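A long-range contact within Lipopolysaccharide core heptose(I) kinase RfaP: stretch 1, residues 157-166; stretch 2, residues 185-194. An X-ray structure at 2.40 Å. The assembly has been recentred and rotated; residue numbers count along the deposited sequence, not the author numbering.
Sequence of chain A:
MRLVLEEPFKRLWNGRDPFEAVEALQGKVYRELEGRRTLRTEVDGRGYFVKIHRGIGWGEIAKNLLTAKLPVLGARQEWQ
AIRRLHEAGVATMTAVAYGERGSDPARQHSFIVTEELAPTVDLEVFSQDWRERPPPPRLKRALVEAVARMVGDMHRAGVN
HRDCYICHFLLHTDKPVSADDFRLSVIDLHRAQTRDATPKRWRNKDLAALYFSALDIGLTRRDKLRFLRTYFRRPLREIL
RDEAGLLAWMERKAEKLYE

Stretch 1, residues 157-166: AGVNHRDCYI
Stretch 2 (185-194) SVIDLHRAQT

This contact joins a short antiparallel strand pairing to a polar loop-to-loop junction, in which a buried histidine and an aspartate–arginine salt bridge hold His 161 and Asp 163 against the loop from Ile 187 to Ala 192.

The pairing is two residues long on each side. Val 159 faces Thr 194 as a non-hydrogen-bonded pair (CA to CA 4.5 Å), and Asn 160 faces Gln 193 as a hydrogen-bonded pair (CA to CA 5.5 Å). Asn 160 N donates to Gln 193 O at 3.1 Å, and Gln 193 N returns a bond to Asn 160 O at 3.2 Å. All four residues have extended backbones (phi/psi near -110/130), as strand pairing requires. CA-H...O contacts supplement it, with Val 159 CA 3.3 Å from Gln 193 O and Thr 194 CA 3.4 Å from Gly 158 O. Gly 158 precedes the strand at phi/psi 93/10, where a CB would jam against the preceding carbonyl, so glycine suits the position.

Val 159 (chi1 t) and Thr 194 (chi1 m) share one face of the sheet, their beta-branched side chains approaching at 3.9 Å between Val 159 CG2 and Thr 194 OG1. On the other face lie the amides of Asn 160 (chi1 p) and Gln 193 (m, t), linked by a weak hydrogen bond from Asn 160 ND2 to Gln 193 OE1 at 3.3 Å.

Just before the paired strand of stretch 2, a type I turn from Leu 189 to Ala 192, closed by a hydrogen bond from Ala 192 N to Leu 189 O at 2.8 Å, leads into the pairing. The CA-to-CB bond of His 161 points away from stretch 2, yet its t rotamer (chi2 121°) carries the ring back. His 161 NE2 donates to Asp 188 O in a very short 2.5 Å hydrogen bond. Leu 189 CD2 sits over one face of the His 161 ring, 3.7 Å from the ring centroid, while Val 186 CG2 meets the edge 3.3 Å from His 161 CE1. An imidazole suits this place because it offers both a donor and a flat surface for a methyl group.

The CA-to-CB bond of Asp 163 (chi1 m) points toward stretch 2, and its carboxylate receives both bonds of a bidentate salt bridge: Arg 191 NH2 to Asp 163 OD1 at 2.8 Å and Arg 191 NE to Asp 163 OD2 at 3.1 Å. Arg 191 (m, t, m) presents its guanidinium edge to the carboxylate, leaving a face for the Arg 162 guanidinium (m, t, p). These groups stack with centres 4.6 Å apart and planes at 24°, although both carry positive charge; Asp 163 offsets part of that charge.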

# COMPACT_ATOMS: atom_id res chain seq x y z
N ALA A 157 -0.63 -12.38 6.81
CA ALA A 157 0.44 -13.35 6.92
C ALA A 157 1.19 -13.19 8.23
O ALA A 157 2.17 -13.91 8.45
CB ALA A 157 1.38 -13.27 5.71
N GLY A 158 0.72 -12.33 9.13
CA GLY A 158 1.34 -12.16 10.44
C GLY A 158 2.39 -11.06 10.55
O GLY A 158 3.06 -10.97 11.59
N VAL A 159 2.52 -10.21 9.53
CA VAL A 159 3.52 -9.15 9.51
C VAL A 159 2.81 -7.81 9.58
O VAL A 159 1.96 -7.52 8.73
CB VAL A 159 4.39 -9.22 8.26
CG1 VAL A 159 5.23 -7.95 8.15
CG2 VAL A 159 5.27 -10.42 8.30
N ASN A 160 3.15 -6.99 10.57
CA ASN A 160 2.78 -5.58 10.54
C ASN A 160 4.03 -4.74 10.28
O ASN A 160 5.12 -5.00 10.81
CB ASN A 160 2.08 -5.15 11.84
CG ASN A 160 2.96 -5.26 13.06
OD1 ASN A 160 3.22 -6.36 13.52
ND2 ASN A 160 3.41 -4.11 13.60
N HIS A 161 3.87 -3.72 9.44
CA HIS A 161 5.02 -3.03 8.89
C HIS A 161 5.71 -2.18 9.94
O HIS A 161 6.90 -2.34 10.18
CB HIS A 161 4.62 -2.17 7.72
CG HIS A 161 5.77 -1.77 6.87
ND1 HIS A 161 5.85 -2.08 5.53
CD2 HIS A 161 6.92 -1.13 7.19
CE1 HIS A 161 6.99 -1.61 5.05
NE2 HIS A 161 7.66 -1.04 6.03
N ARG A 162 4.95 -1.27 10.56
CA ARG A 162 5.37 -0.29 11.57
C ARG A 162 5.87 0.99 10.92
O ARG A 162 5.84 2.04 11.55
CB ARG A 162 6.41 -0.84 12.52
CG ARG A 162 5.83 -1.76 13.53
CD ARG A 162 6.67 -1.80 14.75
NE ARG A 162 6.36 -0.67 15.63
CZ ARG A 162 6.89 -0.51 16.83
NH1 ARG A 162 7.77 -1.39 17.29
NH2 ARG A 162 6.53 0.52 17.59
N ASP A 163 6.27 0.92 9.66
CA ASP A 163 6.53 2.08 8.83
C ASP A 163 5.81 1.96 7.50
O ASP A 163 6.41 2.03 6.42
CB ASP A 163 8.03 2.24 8.66
CG ASP A 163 8.70 2.56 9.97
OD1 ASP A 163 8.37 3.61 10.55
OD2 ASP A 163 9.52 1.75 10.44
N CYS A 164 4.49 1.77 7.57
CA CYS A 164 3.66 1.52 6.41
C CYS A 164 3.26 2.85 5.78
O CYS A 164 2.24 3.45 6.12
CB CYS A 164 2.44 0.71 6.81
SG CYS A 164 1.75 -0.14 5.45
N TYR A 165 4.11 3.34 4.88
CA TYR A 165 3.85 4.58 4.18
C TYR A 165 3.97 4.32 2.70
O TYR A 165 4.65 3.38 2.27
CB TYR A 165 4.85 5.70 4.55
CG TYR A 165 5.30 5.67 5.97
CD1 TYR A 165 4.38 5.77 7.01
CD2 TYR A 165 6.66 5.58 6.29
CE1 TYR A 165 4.80 5.75 8.35
CE2 TYR A 165 7.10 5.58 7.63
CZ TYR A 165 6.16 5.66 8.64
OH TYR A 165 6.57 5.64 9.95
N ILE A 166 3.34 5.19 1.91
CA ILE A 166 3.43 5.00 0.47
C ILE A 166 4.87 5.07 -0.01
O ILE A 166 5.22 4.42 -1.00
CB ILE A 166 2.51 5.98 -0.28
CG1 ILE A 166 2.72 7.42 0.15
CG2 ILE A 166 1.05 5.58 -0.05
CD1 ILE A 166 1.94 8.43 -0.68
N SER A 185 6.68 -3.48 -4.92
CA SER A 185 7.40 -4.17 -3.85
C SER A 185 7.31 -3.31 -2.60
O SER A 185 7.45 -2.08 -2.67
CB SER A 185 8.86 -4.41 -4.21
OG SER A 185 8.96 -5.15 -5.40
N VAL A 186 7.07 -3.94 -1.47
CA VAL A 186 7.15 -3.25 -0.20
C VAL A 186 8.59 -3.33 0.31
O VAL A 186 9.24 -4.37 0.20
CB VAL A 186 6.16 -3.85 0.82
CG1 VAL A 186 6.40 -5.36 0.99
CG2 VAL A 186 6.27 -3.11 2.17
N ILE A 187 9.09 -2.22 0.84
CA ILE A 187 10.45 -2.22 1.36
C ILE A 187 10.43 -1.68 2.77
O ILE A 187 9.36 -1.52 3.36
CB ILE A 187 11.39 -1.38 0.47
CG1 ILE A 187 10.94 0.08 0.50
CG2 ILE A 187 11.43 -1.93 -0.94
CD1 ILE A 187 11.99 1.08 0.07
N ASP A 188 11.62 -1.35 3.27
CA ASP A 188 11.94 -0.98 4.64
C ASP A 188 11.15 -1.71 5.70
O ASP A 188 10.13 -1.20 6.17
CB ASP A 188 11.73 0.50 4.91
CG ASP A 188 12.06 0.84 6.35
OD1 ASP A 188 13.10 0.34 6.84
OD2 ASP A 188 11.28 1.55 7.01
N LEU A 189 11.63 -2.87 6.12
CA LEU A 189 10.95 -3.63 7.15
C LEU A 189 11.76 -3.65 8.44
O LEU A 189 11.64 -4.58 9.24
CB LEU A 189 10.66 -5.03 6.63
CG LEU A 189 9.71 -4.97 5.42
CD1 LEU A 189 9.83 -6.16 4.51
CD2 LEU A 189 8.29 -4.85 5.91
N HIS A 190 12.58 -2.62 8.67
CA HIS A 190 13.61 -2.71 9.69
C HIS A 190 13.02 -2.83 11.09
O HIS A 190 13.64 -3.44 11.97
CB HIS A 190 14.55 -1.50 9.60
CG HIS A 190 13.97 -0.25 10.16
ND1 HIS A 190 12.98 0.46 9.51
CD2 HIS A 190 14.18 0.38 11.33
CE1 HIS A 190 12.62 1.49 10.26
NE2 HIS A 190 13.34 1.46 11.37
N ARG A 191 11.81 -2.29 11.30
CA ARG A 191 11.01 -2.43 12.52
C ARG A 191 9.82 -3.39 12.38
O ARG A 191 8.93 -3.37 13.24
CB ARG A 191 10.43 -1.07 12.92
CG ARG A 191 11.39 -0.04 13.37
CD ARG A 191 10.65 0.97 14.24
NE ARG A 191 9.68 1.75 13.49
CZ ARG A 191 8.80 2.56 14.06
NH1 ARG A 191 8.76 2.68 15.38
NH2 ARG A 191 7.95 3.25 13.31
N ALA A 192 9.73 -4.17 11.31
CA ALA A 192 8.56 -5.00 11.12
C ALA A 192 8.50 -6.12 12.15
O ALA A 192 9.51 -6.76 12.48
CB ALA A 192 8.54 -5.60 9.71
N GLN A 193 7.29 -6.38 12.63
CA GLN A 193 7.02 -7.45 13.57
C GLN A 193 6.32 -8.61 12.89
O GLN A 193 5.30 -8.43 12.19
CB GLN A 193 6.18 -6.92 14.72
CG GLN A 193 6.85 -5.80 15.42
CD GLN A 193 5.98 -5.23 16.48
OE1 GLN A 193 4.74 -5.33 16.40
NE2 GLN A 193 6.60 -4.61 17.49
N THR A 194 6.84 -9.81 13.13
CA THR A 194 6.39 -11.03 12.49
C THR A 194 5.85 -11.97 13.54
O THR A 194 6.58 -12.37 14.46
CB THR A 194 7.53 -11.70 11.74
OG1 THR A 194 8.13 -10.73 10.88
CG2 THR A 194 7.03 -12.90 10.96